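Local coordinates for protein ferredoxin (Thauera aromatica, PDB 1RGV) that carries electrons on two [4Fe-4S] clusters and probably serves as the electron donor of 4-hydroxybenzoyl-CoA reductase, at residues Ala1-Val15 against Pro25-Glu39. Sequence-based numbering, arbitrary orientation.
Sequences ALYINDDCTACDACV and PGDPIYVIDPTKCSE. With SF4 (iron/sulfur cluster), chain B; SF4 (iron/sulfur cluster), chain C.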
# COMPACT_ATOMS: atom_id res chain seq x y z
N ALA A 1 -0.39 3.26 -7.51
CA ALA A 1 -0.54 2.46 -6.25
C ALA A 1 0.36 1.23 -6.29
O ALA A 1 0.95 0.90 -7.32
CB ALA A 1 -2.00 2.02 -6.08
N LEU A 2 0.46 0.56 -5.15
CA LEU A 2 1.28 -0.64 -5.05
C LEU A 2 0.35 -1.84 -4.96
O LEU A 2 -0.87 -1.69 -4.90
CB LEU A 2 2.17 -0.59 -3.81
CG LEU A 2 3.06 0.65 -3.65
CD1 LEU A 2 4.00 0.45 -2.47
CD2 LEU A 2 3.85 0.88 -4.92
N TYR A 3 0.93 -3.04 -4.97
CA TYR A 3 0.14 -4.25 -4.86
C TYR A 3 1.05 -5.33 -4.27
O TYR A 3 2.27 -5.15 -4.24
CB TYR A 3 -0.40 -4.65 -6.23
CG TYR A 3 0.49 -5.55 -7.05
CD1 TYR A 3 0.23 -6.92 -7.13
CD2 TYR A 3 1.56 -5.04 -7.77
CE1 TYR A 3 1.02 -7.75 -7.91
CE2 TYR A 3 2.36 -5.86 -8.56
CZ TYR A 3 2.08 -7.22 -8.63
OH TYR A 3 2.85 -8.06 -9.42
N ILE A 4 0.47 -6.42 -3.80
CA ILE A 4 1.27 -7.48 -3.19
C ILE A 4 1.50 -8.74 -4.03
O ILE A 4 0.57 -9.31 -4.61
CB ILE A 4 0.65 -7.87 -1.83
CG1 ILE A 4 0.59 -6.62 -0.94
CG2 ILE A 4 1.46 -8.98 -1.18
CD1 ILE A 4 -0.19 -6.81 0.35
N ASN A 5 2.77 -9.14 -4.09
CA ASN A 5 3.23 -10.32 -4.82
C ASN A 5 2.59 -11.58 -4.29
O ASN A 5 1.76 -11.54 -3.38
CB ASN A 5 4.74 -10.52 -4.66
CG ASN A 5 5.52 -9.94 -5.80
OD1 ASN A 5 4.96 -9.57 -6.83
ND2 ASN A 5 6.84 -9.88 -5.63
N ASP A 6 3.01 -12.70 -4.85
CA ASP A 6 2.51 -13.99 -4.41
C ASP A 6 3.56 -14.54 -3.45
O ASP A 6 3.40 -15.62 -2.88
CB ASP A 6 2.34 -14.93 -5.60
CG ASP A 6 1.20 -15.90 -5.38
OD1 ASP A 6 1.16 -16.57 -4.32
OD2 ASP A 6 0.33 -16.00 -6.28
N ASP A 7 4.64 -13.78 -3.26
CA ASP A 7 5.69 -14.19 -2.34
C ASP A 7 5.30 -13.77 -0.93
O ASP A 7 6.04 -14.00 0.03
CB ASP A 7 7.03 -13.55 -2.71
CG ASP A 7 7.61 -14.12 -3.98
OD1 ASP A 7 7.28 -15.27 -4.33
OD2 ASP A 7 8.41 -13.41 -4.63
N CYS A 8 4.13 -13.14 -0.81
CA CYS A 8 3.65 -12.71 0.49
C CYS A 8 3.66 -13.92 1.43
O CYS A 8 3.29 -15.02 1.03
CB CYS A 8 2.24 -12.15 0.36
SG CYS A 8 1.47 -11.68 1.92
N THR A 9 4.11 -13.72 2.66
CA THR A 9 4.17 -14.79 3.65
C THR A 9 3.01 -14.67 4.64
O THR A 9 2.82 -15.52 5.50
CB THR A 9 5.52 -14.73 4.42
OG1 THR A 9 6.59 -15.04 3.52
CG2 THR A 9 5.55 -15.73 5.57
N ALA A 10 2.24 -13.60 4.49
CA ALA A 10 1.10 -13.35 5.36
C ALA A 10 1.53 -13.18 6.81
O ALA A 10 0.86 -13.68 7.72
CB ALA A 10 0.09 -14.49 5.23
N CYS A 11 2.63 -12.48 7.03
CA CYS A 11 3.13 -12.25 8.39
C CYS A 11 2.33 -11.14 9.08
O CYS A 11 2.49 -10.91 10.28
CB CYS A 11 4.62 -11.89 8.36
SG CYS A 11 5.01 -10.28 7.66
N ASP A 12 1.49 -10.45 8.32
CA ASP A 12 0.63 -9.39 8.85
C ASP A 12 1.37 -8.14 9.34
O ASP A 12 0.75 -7.14 9.72
CB ASP A 12 -0.24 -9.99 9.97
CG ASP A 12 -1.33 -9.04 10.43
OD1 ASP A 12 -1.10 -8.32 11.43
OD2 ASP A 12 -2.41 -9.01 9.80
N ALA A 13 2.70 -8.18 9.31
CA ALA A 13 3.52 -7.07 9.77
C ALA A 13 3.29 -5.72 9.10
O ALA A 13 3.75 -4.70 9.60
CB ALA A 13 4.99 -7.45 9.64
N CYS A 14 2.56 -5.70 7.99
CA CYS A 14 2.35 -4.44 7.27
C CYS A 14 1.09 -3.65 7.60
O CYS A 14 1.07 -2.43 7.43
CB CYS A 14 2.39 -4.70 5.77
SG CYS A 14 1.11 -5.83 5.18
N VAL A 15 0.04 -4.34 8.05
CA VAL A 15 -1.22 -3.67 8.37
C VAL A 15 -1.08 -2.42 9.25
O VAL A 15 -1.67 -1.38 8.95
CB VAL A 15 -2.22 -4.64 9.03
CG1 VAL A 15 -3.54 -3.94 9.27
CG2 VAL A 15 -2.44 -5.86 8.13
N PRO A 25 -6.09 -8.39 5.23
CA PRO A 25 -5.51 -9.72 5.44
C PRO A 25 -6.22 -10.76 4.57
O PRO A 25 -7.45 -10.81 4.53
CB PRO A 25 -5.74 -9.96 6.93
CG PRO A 25 -5.75 -8.58 7.50
CD PRO A 25 -6.57 -7.82 6.50
N GLY A 26 -5.43 -11.58 3.88
CA GLY A 26 -6.00 -12.61 3.02
C GLY A 26 -5.38 -13.97 3.27
O GLY A 26 -4.75 -14.19 4.30
N ASP A 27 -5.55 -14.87 2.31
CA ASP A 27 -5.02 -16.23 2.41
C ASP A 27 -5.09 -16.87 1.03
O ASP A 27 -6.17 -17.01 0.46
CB ASP A 27 -5.86 -17.04 3.41
CG ASP A 27 -5.41 -18.49 3.53
OD1 ASP A 27 -4.20 -18.72 3.73
OD2 ASP A 27 -6.26 -19.39 3.43
N PRO A 28 -3.94 -17.29 0.49
CA PRO A 28 -2.59 -17.25 1.05
C PRO A 28 -1.90 -15.89 1.19
O PRO A 28 -1.01 -15.74 2.03
CB PRO A 28 -1.81 -18.17 0.12
CG PRO A 28 -2.44 -17.85 -1.20
CD PRO A 28 -3.92 -17.85 -0.88
N ILE A 29 -2.28 -14.90 0.38
CA ILE A 29 -1.63 -13.59 0.46
C ILE A 29 -2.55 -12.42 0.79
O ILE A 29 -3.78 -12.53 0.72
CB ILE A 29 -0.88 -13.26 -0.85
CG1 ILE A 29 -1.88 -13.08 -2.00
CG2 ILE A 29 0.12 -14.37 -1.17
CD1 ILE A 29 -1.23 -12.77 -3.35
N TYR A 30 -1.94 -11.29 1.14
CA TYR A 30 -2.68 -10.08 1.48
C TYR A 30 -2.99 -9.26 0.23
O TYR A 30 -2.28 -9.34 -0.78
CB TYR A 30 -1.88 -9.25 2.47
CG TYR A 30 -1.98 -9.74 3.90
CD1 TYR A 30 -1.96 -11.11 4.19
CD2 TYR A 30 -2.07 -8.84 4.97
CE1 TYR A 30 -2.03 -11.57 5.50
CE2 TYR A 30 -2.14 -9.29 6.29
CZ TYR A 30 -2.12 -10.65 6.54
OH TYR A 30 -2.19 -11.10 7.84
N VAL A 31 -4.05 -8.46 0.30
CA VAL A 31 -4.48 -7.65 -0.84
C VAL A 31 -4.57 -6.15 -0.55
O VAL A 31 -5.06 -5.74 0.50
CB VAL A 31 -5.87 -8.12 -1.33
CG1 VAL A 31 -6.18 -7.47 -2.67
CG2 VAL A 31 -5.91 -9.64 -1.43
N ILE A 32 -4.08 -5.34 -1.49
CA ILE A 32 -4.12 -3.89 -1.36
C ILE A 32 -5.25 -3.32 -2.21
O ILE A 32 -5.46 -3.76 -3.34
CB ILE A 32 -2.80 -3.23 -1.82
CG1 ILE A 32 -1.68 -3.51 -0.81
CG2 ILE A 32 -3.00 -1.73 -2.02
CD1 ILE A 32 -0.34 -2.91 -1.22
N ASP A 33 -5.98 -2.35 -1.67
CA ASP A 33 -7.06 -1.73 -2.41
C ASP A 33 -6.43 -0.56 -3.16
O ASP A 33 -6.08 0.45 -2.55
CB ASP A 33 -8.13 -1.20 -1.45
CG ASP A 33 -9.41 -0.81 -2.17
OD1 ASP A 33 -9.32 -0.25 -3.28
OD2 ASP A 33 -10.51 -1.05 -1.60
N PRO A 34 -6.27 -0.70 -4.48
CA PRO A 34 -5.67 0.39 -5.26
C PRO A 34 -6.39 1.72 -5.03
O PRO A 34 -5.82 2.80 -5.23
CB PRO A 34 -5.78 -0.11 -6.71
CG PRO A 34 -6.96 -1.04 -6.66
CD PRO A 34 -6.76 -1.77 -5.36
N THR A 35 -7.63 1.62 -4.59
CA THR A 35 -8.47 2.78 -4.30
C THR A 35 -8.00 3.56 -3.07
O THR A 35 -8.12 4.79 -3.02
CB THR A 35 -9.93 2.33 -4.10
OG1 THR A 35 -10.57 2.25 -5.37
CG2 THR A 35 -10.69 3.29 -3.19
N LYS A 36 -7.46 2.84 -2.09
CA LYS A 36 -7.01 3.46 -0.85
C LYS A 36 -5.50 3.66 -0.74
O LYS A 36 -5.03 4.38 0.14
CB LYS A 36 -7.50 2.62 0.33
CG LYS A 36 -8.99 2.36 0.30
CD LYS A 36 -9.40 1.38 1.39
CE LYS A 36 -10.86 0.95 1.25
NZ LYS A 36 -11.25 -0.06 2.27
N CYS A 37 -4.73 3.04 -1.63
CA CYS A 37 -3.28 3.19 -1.57
C CYS A 37 -2.79 4.44 -2.27
O CYS A 37 -2.86 4.54 -3.49
CB CYS A 37 -2.59 1.96 -2.17
SG CYS A 37 -0.78 2.09 -2.25
N SER A 38 -2.28 5.39 -1.49
CA SER A 38 -1.75 6.64 -2.03
C SER A 38 -0.23 6.58 -2.04
O SER A 38 0.45 7.60 -2.23
CB SER A 38 -2.19 7.82 -1.17
OG SER A 38 -1.58 7.78 0.11
N GLU A 39 0.31 5.38 -1.84
CA GLU A 39 1.75 5.17 -1.80
C GLU A 39 2.36 5.98 -0.66
O GLU A 39 3.53 6.37 -0.71
CB GLU A 39 2.37 5.55 -3.15
CG GLU A 39 2.02 4.55 -4.25
CD GLU A 39 2.70 4.83 -5.56
OE1 GLU A 39 3.93 5.08 -5.56
OE2 GLU A 39 2.01 4.81 -6.61
FE1 SF4 B . 5.13 -8.42 3.37
FE2 SF4 B . 2.58 -7.71 4.40
FE3 SF4 B . 2.96 -9.96 2.90
FE4 SF4 B . 4.01 -9.75 5.47
S1 SF4 B . 1.72 -9.74 4.82
S2 SF4 B . 4.82 -10.56 3.73
S3 SF4 B . 4.45 -7.57 5.51
S4 SF4 B . 3.18 -7.96 2.20
FE1 SF4 C . -0.84 1.89 2.76
FE2 SF4 C . 1.57 0.73 1.83
FE3 SF4 C . -0.13 2.08 0.17
FE4 SF4 C . 1.34 3.41 2.13
S1 SF4 C . 2.17 2.21 0.25
S2 SF4 C . -0.63 3.66 1.48
S3 SF4 C . 1.37 1.83 3.70
S4 SF4 C . -0.58 0.24 1.15
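Y30 reaches from beside I4 to D12, its ring lying against the first [4Fe-4S] cluster, and its atoms can be traced outward. Y30 CB sits 3.6 Å from I4 CD1, the two side chains running alongside each other. The first torsion, -79°, sets CG beside the backbone N and brings one ring face against the cluster, where sulfide S1 stands 3.7 Å from the ring plane of Y30, over its centre; P25 CA occupies the opposite face. CE1 meets A10 CA and CB, and V15 CG2 lies at the ring edge near CE2. At the tip, Y30 OH donates to D12 OD2 (2.9 Å) on the anti lone pair, with carboxylate and ring planes 70° apart. A leucine in place of Y30, with neither ring nor hydroxyl, would probably leave D12 OD2 without this donor and open a gap between S1 and P25.

The backbone contributes too: Y30 N donates nearly straight to C8 SG (3.5 Å), the thiolate bound to an iron of this cluster. L2 N likewise donates to C37 SG (3.5 Å), which binds an iron of the second cluster. Nearby, the A1 amino group forms a salt bridge with E39 OE2 (3.0 Å). Between the two sites the I4 and I32 side chains cross at about a right angle, I4 CD1 against I32 CG1. With C8, C11 and C14 on one cluster and C37 on the other, this pairing fits the two-cluster ferredoxin fold, and N-H donors to cysteine sulfur probably spread the thiolate charge and may help tune the cluster potentials.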